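Local structure of coclaurine N-methyltransferase (Coptis japonica, 6GKZ) at residues L195-F200 against L222-H227; G92-F97 against I109-L114. The protein probably transfers a methyl group from S-adenosyl-L-methionine to the nitrogen of coclaurine and related benzyltetrahydroisoquinolines in plant alkaloid biosynthesis. One frame throughout, in Å; residues are numbered along the deposited sequence.

How the contacts relate
The two contacts lie with their centres about 13 Å apart, and both reach the bound S-adenosyl-L-homocysteine. Contact 2 closes first along the chain, joining the loop 92-97 to helix 104-118; contact 1 follows, pairing strands 191-197 and 221-230 near the middle of the seven-stranded mixed sheet. The helix leans on the face of this sheet that carries I197 and E226. The loop comes down at the end of strand 191-197, where E198 OE2 lies 3.0 Å from C94 N, a probable hydrogen bond. Strand end and loop thus border the same cofactor pocket, the strand end in the position expected of a Rossmann-like methyltransferase, where cofactor binds at the C-terminal ends of the parallel strands.

Contact 1 of 2, residues L195-F200 against L222-H227; sequences LVIELF and LLFLEH. With SAH (S-adenosyl-L-homocysteine), chain E.
Two neighbouring parallel strands of the Rossmann-like methyltransferase sheet meet here, V196 opposite L225 and I197 opposite E226, and the first strand ends at the cofactor. Backbone hydrogen bonds run from V196 N to F224 O (2.9 Å) and from E226 N to V196 O (3.0 Å). Past the strand end, E198 N still reaches E226 O, while a water bridges F200 N and the same oxygen. E226 O therefore accepts two bonds and ties the turn to the strand. At the end of the first strand, I197 O accepts a hydrogen bond from the amino N of S-adenosyl-L-homocysteine at 2.9 Å.

On one face, L225 CD1 touches two residues of the other segment: it packs on V196 CG1 and sits over the centre of the F200 ring, a CH-pi contact with CD1 4.0 Å from the centroid. On the face that carries I197, E226 extends toward the turn, and E198, just past the strand end, runs alongside it, with carboxylate planes 35° apart and E198 OE2 2.6 Å from E226 OE2. Each acid has a further partner: E198 OE2 is hydrogen-bonded to C94 N, and E226 OE1 to H346 NE2 and Y115 OH. Helix 206-214 packs over F200 and L223, helix 104-118 lies against I197, F224 and E226, and strand 342-349 flanks strand 221-230.

Contact 2 of 2, residues G92-F97 against I109-L114; sequences GSCCYF and IAMLDL. With SAH (S-adenosyl-L-homocysteine), chain E.
Y96 and M111, the latter present as selenomethionine, face each other across this loop-helix junction, and both side chains start out toward the other segment. Their CB atoms meet at 3.8 Å. Y96 CG is anti to the backbone N (chi1 -168°), which brings CD2 of the ring within 4.2 Å of L114 CD2, one helical turn beyond A110. A110 CB lies 3.8 Å from Y96 O.

M111 runs on alongside Y96, its SE 4.1 Å from Y96 CB, before its CE reaches toward C94. Its CG lies 3.3 Å from C94 O, and the chain then bends at chi2 (59°) and again at chi3, bringing CE against the loop. There M111 CE touches C94 SG at 3.6 Å and also stands at the edge of the Y96 ring, near its plane. This one bent, apolar chain touches the loop from C94 to Y96.

The start of the loop belongs to the cofactor site: G92 N makes a weak hydrogen bond to a carboxylate oxygen of S-adenosyl-L-homocysteine. Helix 282-297 borders the loop, with H283 stacked on the Y96 ring and T287 OG1 hydrogen-bonded to C95 N, while L279 of strand 273-279 touches both Y96 and M111.

Contact 1 of 2, residues L195-F200 against L222-H227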
ATOM      1  N   LEU A 195      -7.459 -14.311 -15.167  1.00 28.03           N
ATOM      2  CA  LEU A 195      -7.157 -12.952 -15.561  1.00 18.41           C
ATOM      3  C   LEU A 195      -8.398 -12.081 -15.392  1.00 26.31           C
ATOM      4  O   LEU A 195      -9.459 -12.415 -15.910  1.00 29.48           O
ATOM      5  CB  LEU A 195      -6.646 -12.919 -17.003  1.00 27.48           C
ATOM      6  CG  LEU A 195      -5.195 -13.298 -17.329  1.00 27.90           C
ATOM      7  CD1 LEU A 195      -4.786 -14.571 -16.650  1.00 26.65           C
ATOM      8  CD2 LEU A 195      -5.086 -13.499 -18.801  1.00 38.95           C
ATOM      9  N   VAL A 196      -8.258 -10.988 -14.634  1.00 28.13           N
ATOM     10  CA  VAL A 196      -9.330 -10.010 -14.410  1.00 22.47           C
ATOM     11  C   VAL A 196      -8.896  -8.626 -14.904  1.00 31.75           C
ATOM     12  O   VAL A 196      -8.113  -7.943 -14.243  1.00 30.48           O
ATOM     13  CB  VAL A 196      -9.709  -9.886 -12.909  1.00 19.71           C
ATOM     14  CG1 VAL A 196     -10.786  -8.824 -12.713  1.00 23.19           C
ATOM     15  CG2 VAL A 196     -10.152 -11.221 -12.317  1.00 18.90           C
ATOM     16  N   ILE A 197      -9.397  -8.202 -16.058  1.00 29.26           N
ATOM     17  CA  ILE A 197      -8.975  -6.913 -16.597  1.00 22.85           C
ATOM     18  C   ILE A 197     -10.080  -5.874 -16.407  1.00 29.84           C
ATOM     19  O   ILE A 197     -11.071  -5.857 -17.155  1.00 25.13           O
ATOM     20  CB  ILE A 197      -8.590  -7.007 -18.107  1.00 20.92           C
ATOM     21  CG1 ILE A 197      -7.556  -8.108 -18.347  1.00 16.61           C
ATOM     22  CG2 ILE A 197      -8.072  -5.662 -18.634  1.00 24.47           C
ATOM     23  CD1 ILE A 197      -6.375  -8.066 -17.434  1.00 16.71           C
ATOM     24  N   GLU A 198      -9.911  -5.026 -15.391  1.00 30.85           N
ATOM     25  CA  GLU A 198     -10.794  -3.875 -15.159  1.00 33.21           C
ATOM     26  C   GLU A 198     -12.259  -4.243 -14.910  1.00 27.94           C
ATOM     27  O   GLU A 198     -13.164  -3.532 -15.328  1.00 32.70           O
ATOM     28  CB  GLU A 198     -10.703  -2.893 -16.333  1.00 34.86           C
ATOM     29  CG  GLU A 198      -9.333  -2.222 -16.438  1.00 44.04           C
ATOM     30  CD  GLU A 198      -9.226  -1.236 -17.586  1.00 52.10           C
ATOM     31  OE1 GLU A 198     -10.140  -0.403 -17.748  1.00 63.71           O
ATOM     32  OE2 GLU A 198      -8.229  -1.294 -18.335  1.00 52.54           O
ATOM     33  N   LEU A 199     -12.477  -5.331 -14.181  1.00 25.98           N
ATOM     34  CA  LEU A 199     -13.811  -5.715 -13.745  1.00 25.44           C
ATOM     35  C   LEU A 199     -14.158  -5.224 -12.312  1.00 34.52           C
ATOM     36  O   LEU A 199     -15.323  -4.913 -12.013  1.00 31.40           O
ATOM     37  CB  LEU A 199     -13.942  -7.232 -13.819  1.00 28.03           C
ATOM     38  CG  LEU A 199     -15.274  -7.790 -13.338  1.00 30.20           C
ATOM     39  CD1 LEU A 199     -16.316  -7.632 -14.429  1.00 35.20           C
ATOM     40  CD2 LEU A 199     -15.111  -9.227 -12.936  1.00 19.19           C
ATOM     41  N   PHE A 200     -13.155  -5.153 -11.435  1.00 24.73           N
ATOM     42  CA  PHE A 200     -13.401  -4.861 -10.019  1.00 25.93           C
ATOM     43  C   PHE A 200     -13.948  -3.462  -9.769  1.00 25.52           C
ATOM     44  O   PHE A 200     -14.532  -3.216  -8.720  1.00 35.49           O
ATOM     45  CB  PHE A 200     -12.125  -5.041  -9.180  1.00 26.92           C
ATOM     46  CG  PHE A 200     -11.781  -6.473  -8.869  1.00 28.50           C
ATOM     47  CD1 PHE A 200     -12.246  -7.514  -9.660  1.00 25.41           C
ATOM     48  CD2 PHE A 200     -10.973  -6.780  -7.776  1.00 38.45           C
ATOM     49  CE1 PHE A 200     -11.927  -8.835  -9.358  1.00 23.45           C
ATOM     50  CE2 PHE A 200     -10.645  -8.101  -7.473  1.00 28.53           C
ATOM     51  CZ  PHE A 200     -11.123  -9.128  -8.269  1.00 23.54           C
ATOM     52  N   LEU A 222      -2.240 -18.779 -10.291  1.00 23.49           N
ATOM     53  CA  LEU A 222      -2.083 -17.361 -10.085  1.00 20.59           C
ATOM     54  C   LEU A 222      -3.303 -16.582 -10.550  1.00 28.73           C
ATOM     55  O   LEU A 222      -4.022 -17.000 -11.466  1.00 28.26           O
ATOM     56  CB  LEU A 222      -0.848 -16.856 -10.821  1.00 23.49           C
ATOM     57  CG  LEU A 222       0.485 -17.535 -10.510  1.00 26.37           C
ATOM     58  CD1 LEU A 222       1.580 -16.992 -11.433  1.00 19.68           C
ATOM     59  CD2 LEU A 222       0.825 -17.289  -9.052  1.00 20.53           C
ATOM     60  N   LEU A 223      -3.513 -15.434  -9.917  1.00 26.15           N
ATOM     61  CA  LEU A 223      -4.555 -14.509 -10.303  1.00 23.06           C
ATOM     62  C   LEU A 223      -3.897 -13.207 -10.711  1.00 27.22           C
ATOM     63  O   LEU A 223      -3.133 -12.635  -9.935  1.00 28.03           O
ATOM     64  CB  LEU A 223      -5.526 -14.284  -9.142  1.00 21.34           C
ATOM     65  CG  LEU A 223      -6.439 -13.054  -9.192  1.00 23.23           C
ATOM     66  CD1 LEU A 223      -7.572 -13.231 -10.190  1.00 18.12           C
ATOM     67  CD2 LEU A 223      -6.980 -12.761  -7.795  1.00 17.00           C
ATOM     68  N   PHE A 224      -4.166 -12.748 -11.928  1.00 26.06           N
ATOM     69  CA  PHE A 224      -3.637 -11.466 -12.392  1.00 21.49           C
ATOM     70  C   PHE A 224      -4.767 -10.453 -12.581  1.00 30.20           C
ATOM     71  O   PHE A 224      -5.756 -10.700 -13.274  1.00 24.93           O
ATOM     72  CB  PHE A 224      -2.856 -11.617 -13.697  1.00 21.83           C
ATOM     73  CG  PHE A 224      -2.352 -10.309 -14.251  1.00 27.02           C
ATOM     74  CD1 PHE A 224      -1.172  -9.751 -13.784  1.00 19.92           C
ATOM     75  CD2 PHE A 224      -3.065  -9.630 -15.234  1.00 24.35           C
ATOM     76  CE1 PHE A 224      -0.705  -8.537 -14.299  1.00 25.66           C
ATOM     77  CE2 PHE A 224      -2.602  -8.414 -15.741  1.00 29.64           C
ATOM     78  CZ  PHE A 224      -1.422  -7.867 -15.272  1.00 20.22           C
ATOM     79  N   LEU A 225      -4.587  -9.302 -11.956  1.00 25.50           N
ATOM     80  CA  LEU A 225      -5.573  -8.252 -11.963  1.00 22.03           C
ATOM     81  C   LEU A 225      -5.012  -6.951 -12.545  1.00 27.64           C
ATOM     82  O   LEU A 225      -3.924  -6.509 -12.160  1.00 28.13           O
ATOM     83  CB  LEU A 225      -6.056  -8.019 -10.539  1.00 17.50           C
ATOM     84  CG  LEU A 225      -6.789  -6.721 -10.262  1.00 23.19           C
ATOM     85  CD1 LEU A 225      -8.229  -6.839 -10.715  1.00 25.91           C
ATOM     86  CD2 LEU A 225      -6.709  -6.419  -8.773  1.00 29.10           C
ATOM     87  N   GLU A 226      -5.743  -6.340 -13.476  1.00 23.85           N
ATOM     88  CA  GLU A 226      -5.472  -4.947 -13.833  1.00 18.12           C
ATOM     89  C   GLU A 226      -6.597  -4.064 -13.326  1.00 20.59           C
ATOM     90  O   GLU A 226      -7.780  -4.373 -13.517  1.00 26.58           O
ATOM     91  CB  GLU A 226      -5.317  -4.762 -15.344  1.00 21.01           C
ATOM     92  CG  GLU A 226      -5.362  -3.277 -15.789  1.00 20.63           C
ATOM     93  CD  GLU A 226      -5.112  -3.098 -17.276  1.00 33.71           C
ATOM     94  OE1 GLU A 226      -3.965  -3.299 -17.730  1.00 35.70           O
ATOM     95  OE2 GLU A 226      -6.063  -2.763 -18.003  1.00 43.22           O
ATOM     96  N   HIS A 227      -6.259  -2.946 -12.693  1.00 17.41           N
ATOM     97  CA  HIS A 227      -7.315  -1.970 -12.411  1.00 21.28           C
ATOM     98  C   HIS A 227      -6.863  -0.514 -12.492  1.00 26.82           C
ATOM     99  O   HIS A 227      -5.693  -0.194 -12.272  1.00 33.63           O
ATOM    100  CB  HIS A 227      -7.925  -2.247 -11.043  1.00 24.51           C
ATOM    101  CG  HIS A 227      -6.966  -2.076  -9.909  1.00 28.62           C
ATOM    102  ND1 HIS A 227      -6.843  -0.893  -9.211  1.00 23.32           N
ATOM    103  CD2 HIS A 227      -6.083  -2.936  -9.354  1.00 23.53           C
ATOM    104  CE1 HIS A 227      -5.925  -1.033  -8.273  1.00 27.28           C
ATOM    105  NE2 HIS A 227      -5.444  -2.262  -8.340  1.00 34.62           N
TER
HETATM  106  N   SAH E 501     -11.524  -7.206 -19.652  1.00 66.17           N
HETATM  107  CA  SAH E 501     -12.317  -6.740 -20.792  1.00 72.88           C
HETATM  108  CB  SAH E 501     -13.649  -6.141 -20.323  1.00 72.14           C
HETATM  109  CG  SAH E 501     -13.625  -5.237 -19.088  1.00 62.60           C
HETATM  110  SD  SAH E 501     -15.016  -4.077 -19.074  1.00 71.31           S
HETATM  111  C   SAH E 501     -11.559  -5.748 -21.679  1.00 70.13           C
HETATM  112  O   SAH E 501     -11.877  -5.555 -22.859  1.00 62.54           O
HETATM  113  OXT SAH E 501     -10.596  -5.123 -21.239  1.00 73.79           O
HETATM  114  C5' SAH E 501     -16.007  -4.949 -17.831  1.00 51.17           C
HETATM  115  C4' SAH E 501     -16.610  -6.219 -18.424  1.00 55.23           C
HETATM  116  O4' SAH E 501     -16.939  -7.116 -17.394  1.00 60.66           O
HETATM  117  C3' SAH E 501     -17.870  -6.048 -19.263  1.00 56.70           C
HETATM  118  O3' SAH E 501     -17.538  -5.865 -20.617  1.00 58.50           O
HETATM  119  C2' SAH E 501     -18.597  -7.361 -19.086  1.00 59.39           C
HETATM  120  O2' SAH E 501     -18.329  -8.218 -20.192  1.00 58.76           O
HETATM  121  C1' SAH E 501     -18.009  -7.934 -17.807  1.00 55.94           C
HETATM  122  N9  SAH E 501     -18.913  -7.896 -16.669  1.00 45.14           N
HETATM  123  C8  SAH E 501     -19.320  -6.783 -15.979  1.00 40.28           C
HETATM  124  N7  SAH E 501     -20.126  -7.190 -14.970  1.00 40.52           N
HETATM  125  C5  SAH E 501     -20.207  -8.551 -15.018  1.00 47.09           C
HETATM  126  C6  SAH E 501     -20.874  -9.495 -14.248  1.00 44.48           C
HETATM  127  N6  SAH E 501     -21.616  -9.111 -13.214  1.00 38.97           N
HETATM  128  N1  SAH E 501     -20.752 -10.828 -14.553  1.00 46.43           N
HETATM  129  C2  SAH E 501     -19.981 -11.231 -15.622  1.00 51.51           C
HETATM  130  N3  SAH E 501     -19.320 -10.300 -16.389  1.00 41.93           N
HETATM  131  C4  SAH E 501     -19.433  -8.993 -16.080  1.00 39.78           C
HETATM  132  O   HOH W   1     -10.452  -4.553 -11.920  1.00 28.34           O

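Contact 2 of 2, residues G92-F97 against I109-L114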
ATOM      1  N   GLY A  92     -11.557  -3.173 -25.091  1.00 39.42           N
ATOM      2  CA  GLY A  92     -12.234  -2.050 -24.481  1.00 39.31           C
ATOM      3  C   GLY A  92     -11.685  -1.822 -23.093  1.00 43.68           C
ATOM      4  O   GLY A  92     -12.409  -1.889 -22.105  1.00 48.19           O
ATOM      5  N   SER A  93     -10.383  -1.577 -23.035  1.00 38.66           N
ATOM      6  CA  SER A  93      -9.682  -1.244 -21.799  1.00 30.66           C
ATOM      7  C   SER A  93      -8.306  -0.683 -22.153  1.00 29.57           C
ATOM      8  O   SER A  93      -7.993  -0.514 -23.327  1.00 31.65           O
ATOM      9  CB  SER A  93      -9.560  -2.469 -20.890  1.00 30.34           C
ATOM     10  OG  SER A  93      -8.982  -3.574 -21.577  1.00 39.57           O
ATOM     11  N   CYS A  94      -7.482  -0.413 -21.146  1.00 30.57           N
ATOM     12  CA  CYS A  94      -6.203   0.255 -21.371  1.00 33.29           C
ATOM     13  C   CYS A  94      -5.320  -0.488 -22.376  1.00 36.11           C
ATOM     14  O   CYS A  94      -5.223  -1.723 -22.345  1.00 39.58           O
ATOM     15  CB  CYS A  94      -5.452   0.419 -20.048  1.00 35.84           C
ATOM     16  SG  CYS A  94      -4.079   1.612 -20.103  1.00 40.81           S
ATOM     17  N   CYS A  95      -4.704   0.275 -23.279  1.00 28.65           N
ATOM     18  CA  CYS A  95      -3.700  -0.246 -24.210  1.00 28.35           C
ATOM     19  C   CYS A  95      -2.324   0.338 -23.878  1.00 37.68           C
ATOM     20  O   CYS A  95      -2.215   1.305 -23.119  1.00 43.76           O
ATOM     21  CB  CYS A  95      -4.086   0.067 -25.651  1.00 23.09           C
ATOM     22  SG  CYS A  95      -5.672  -0.690 -26.142  1.00 39.89           S
ATOM     23  N   TYR A  96      -1.271  -0.236 -24.445  1.00 32.11           N
ATOM     24  CA  TYR A  96       0.080   0.110 -24.010  1.00 25.87           C
ATOM     25  C   TYR A  96       0.943   0.711 -25.126  1.00 27.08           C
ATOM     26  O   TYR A  96       1.343   0.010 -26.060  1.00 31.32           O
ATOM     27  CB  TYR A  96       0.773  -1.131 -23.432  1.00 28.18           C
ATOM     28  CG  TYR A  96       2.041  -0.775 -22.701  1.00 36.62           C
ATOM     29  CD1 TYR A  96       3.233  -0.596 -23.391  1.00 40.55           C
ATOM     30  CD2 TYR A  96       2.035  -0.560 -21.328  1.00 29.94           C
ATOM     31  CE1 TYR A  96       4.392  -0.237 -22.734  1.00 42.10           C
ATOM     32  CE2 TYR A  96       3.186  -0.208 -20.658  1.00 37.31           C
ATOM     33  CZ  TYR A  96       4.367  -0.051 -21.364  1.00 45.72           C
ATOM     34  OH  TYR A  96       5.526   0.306 -20.703  1.00 55.01           O
ATOM     35  N   PHE A  97       1.228   2.010 -25.014  1.00 29.70           N
ATOM     36  CA  PHE A  97       1.949   2.763 -26.051  1.00 32.86           C
ATOM     37  C   PHE A  97       3.405   3.023 -25.691  1.00 36.03           C
ATOM     38  O   PHE A  97       3.698   3.951 -24.942  1.00 40.84           O
ATOM     39  CB  PHE A  97       1.289   4.132 -26.311  1.00 30.66           C
ATOM     40  CG  PHE A  97      -0.101   4.055 -26.862  1.00 34.56           C
ATOM     41  CD1 PHE A  97      -1.171   3.702 -26.038  1.00 30.99           C
ATOM     42  CD2 PHE A  97      -0.350   4.363 -28.195  1.00 29.49           C
ATOM     43  CE1 PHE A  97      -2.467   3.635 -26.544  1.00 29.11           C
ATOM     44  CE2 PHE A  97      -1.639   4.301 -28.708  1.00 35.27           C
ATOM     45  CZ  PHE A  97      -2.705   3.930 -27.881  1.00 27.26           C
ATOM     46  N   ILE A 109      -1.957  -5.140 -28.788  1.00 33.29           N
ATOM     47  CA  ILE A 109      -1.079  -6.308 -28.777  1.00 28.38           C
ATOM     48  C   ILE A 109      -0.072  -6.239 -27.635  1.00 31.67           C
ATOM     49  O   ILE A 109      -0.008  -7.131 -26.771  1.00 31.02           O
ATOM     50  CB  ILE A 109      -0.300  -6.449 -30.112  1.00 34.25           C
ATOM     51  CG1 ILE A 109      -1.267  -6.577 -31.292  1.00 28.28           C
ATOM     52  CG2 ILE A 109       0.663  -7.636 -30.046  1.00 26.35           C
ATOM     53  CD1 ILE A 109      -2.333  -7.636 -31.067  1.00 35.29           C
ATOM     54  N   ALA A 110       0.711  -5.168 -27.643  1.00 27.01           N
ATOM     55  CA  ALA A 110       1.723  -4.951 -26.635  1.00 30.71           C
ATOM     56  C   ALA A 110       1.144  -5.122 -25.228  1.00 31.15           C
ATOM     57  O   ALA A 110       1.789  -5.715 -24.361  1.00 36.47           O
ATOM     58  CB  ALA A 110       2.331  -3.574 -26.796  1.00 19.30           C
HETATM   59  N   MSE A 111      -0.069  -4.615 -25.005  1.00 26.36           N
HETATM   60  CA  MSE A 111      -0.701  -4.698 -23.685  1.00 25.31           C
HETATM   61  C   MSE A 111      -1.114  -6.139 -23.367  1.00 29.57           C
HETATM   62  O   MSE A 111      -0.904  -6.643 -22.262  1.00 33.85           O
HETATM   63  CB  MSE A 111      -1.922  -3.766 -23.602  1.00 23.77           C
HETATM   64  CG  MSE A 111      -2.618  -3.765 -22.231  1.00 28.74           C
HETATM   65 SE   MSE A 111      -1.446  -3.226 -20.712  1.00 73.05          SE
HETATM   66  CE  MSE A 111      -2.024  -1.365 -20.443  1.00 36.87           C
ATOM     67  N   LEU A 112      -1.685  -6.797 -24.361  1.00 26.38           N
ATOM     68  CA  LEU A 112      -2.073  -8.188 -24.243  1.00 30.59           C
ATOM     69  C   LEU A 112      -0.879  -9.107 -23.956  1.00 34.94           C
ATOM     70  O   LEU A 112      -0.990 -10.028 -23.153  1.00 32.95           O
ATOM     71  CB  LEU A 112      -2.785  -8.615 -25.516  1.00 27.46           C
ATOM     72  CG  LEU A 112      -4.180  -8.010 -25.695  1.00 25.59           C
ATOM     73  CD1 LEU A 112      -4.720  -8.351 -27.057  1.00 21.31           C
ATOM     74  CD2 LEU A 112      -5.151  -8.510 -24.609  1.00 18.99           C
ATOM     75  N   ASP A 113       0.250  -8.847 -24.610  1.00 17.22           N
ATOM     76  CA  ASP A 113       1.475  -9.604 -24.396  1.00 28.17           C
ATOM     77  C   ASP A 113       2.042  -9.343 -22.999  1.00 35.05           C
ATOM     78  O   ASP A 113       2.668 -10.210 -22.377  1.00 27.36           O
ATOM     79  CB  ASP A 113       2.534  -9.240 -25.441  1.00 32.19           C
ATOM     80  CG  ASP A 113       2.244  -9.828 -26.816  1.00 42.57           C
ATOM     81  OD1 ASP A 113       1.518 -10.844 -26.906  1.00 52.12           O
ATOM     82  OD2 ASP A 113       2.761  -9.269 -27.814  1.00 42.61           O
ATOM     83  N   LEU A 114       1.837  -8.125 -22.511  1.00 28.39           N
ATOM     84  CA  LEU A 114       2.304  -7.783 -21.180  1.00 22.52           C
ATOM     85  C   LEU A 114       1.501  -8.564 -20.139  1.00 25.38           C
ATOM     86  O   LEU A 114       2.062  -9.051 -19.149  1.00 28.13           O
ATOM     87  CB  LEU A 114       2.192  -6.285 -20.955  1.00 23.11           C
ATOM     88  CG  LEU A 114       2.772  -5.783 -19.649  1.00 26.75           C
ATOM     89  CD1 LEU A 114       4.264  -6.115 -19.604  1.00 23.17           C
ATOM     90  CD2 LEU A 114       2.520  -4.278 -19.532  1.00 24.39           C
TER
HETATM   91  N   SAH E 501     -11.524  -7.206 -19.652  1.00 66.17           N
HETATM   92  CA  SAH E 501     -12.317  -6.740 -20.792  1.00 72.88           C
HETATM   93  CB  SAH E 501     -13.649  -6.141 -20.323  1.00 72.14           C
HETATM   94  CG  SAH E 501     -13.625  -5.237 -19.088  1.00 62.60           C
HETATM   95  SD  SAH E 501     -15.016  -4.077 -19.074  1.00 71.31           S
HETATM   96  C   SAH E 501     -11.559  -5.748 -21.679  1.00 70.13           C
HETATM   97  O   SAH E 501     -11.877  -5.555 -22.859  1.00 62.54           O
HETATM   98  OXT SAH E 501     -10.596  -5.123 -21.239  1.00 73.79           O
HETATM   99  C5' SAH E 501     -16.007  -4.949 -17.831  1.00 51.17           C
HETATM  100  C4' SAH E 501     -16.610  -6.219 -18.424  1.00 55.23           C
HETATM  101  O4' SAH E 501     -16.939  -7.116 -17.394  1.00 60.66           O
HETATM  102  C3' SAH E 501     -17.870  -6.048 -19.263  1.00 56.70           C
HETATM  103  O3' SAH E 501     -17.538  -5.865 -20.617  1.00 58.50           O
HETATM  104  C2' SAH E 501     -18.597  -7.361 -19.086  1.00 59.39           C
HETATM  105  O2' SAH E 501     -18.329  -8.218 -20.192  1.00 58.76           O
HETATM  106  C1' SAH E 501     -18.009  -7.934 -17.807  1.00 55.94           C
HETATM  107  N9  SAH E 501     -18.913  -7.896 -16.669  1.00 45.14           N
HETATM  108  C8  SAH E 501     -19.320  -6.783 -15.979  1.00 40.28           C
HETATM  109  N7  SAH E 501     -20.126  -7.190 -14.970  1.00 40.52           N
HETATM  110  C5  SAH E 501     -20.207  -8.551 -15.018  1.00 47.09           C
HETATM  111  C6  SAH E 501     -20.874  -9.495 -14.248  1.00 44.48           C
HETATM  112  N6  SAH E 501     -21.616  -9.111 -13.214  1.00 38.97           N
HETATM  113  N1  SAH E 501     -20.752 -10.828 -14.553  1.00 46.43           N
HETATM  114  C2  SAH E 501     -19.981 -11.231 -15.622  1.00 51.51           C
HETATM  115  N3  SAH E 501     -19.320 -10.300 -16.389  1.00 41.93           N
HETATM  116  C4  SAH E 501     -19.433  -8.993 -16.080  1.00 39.78           C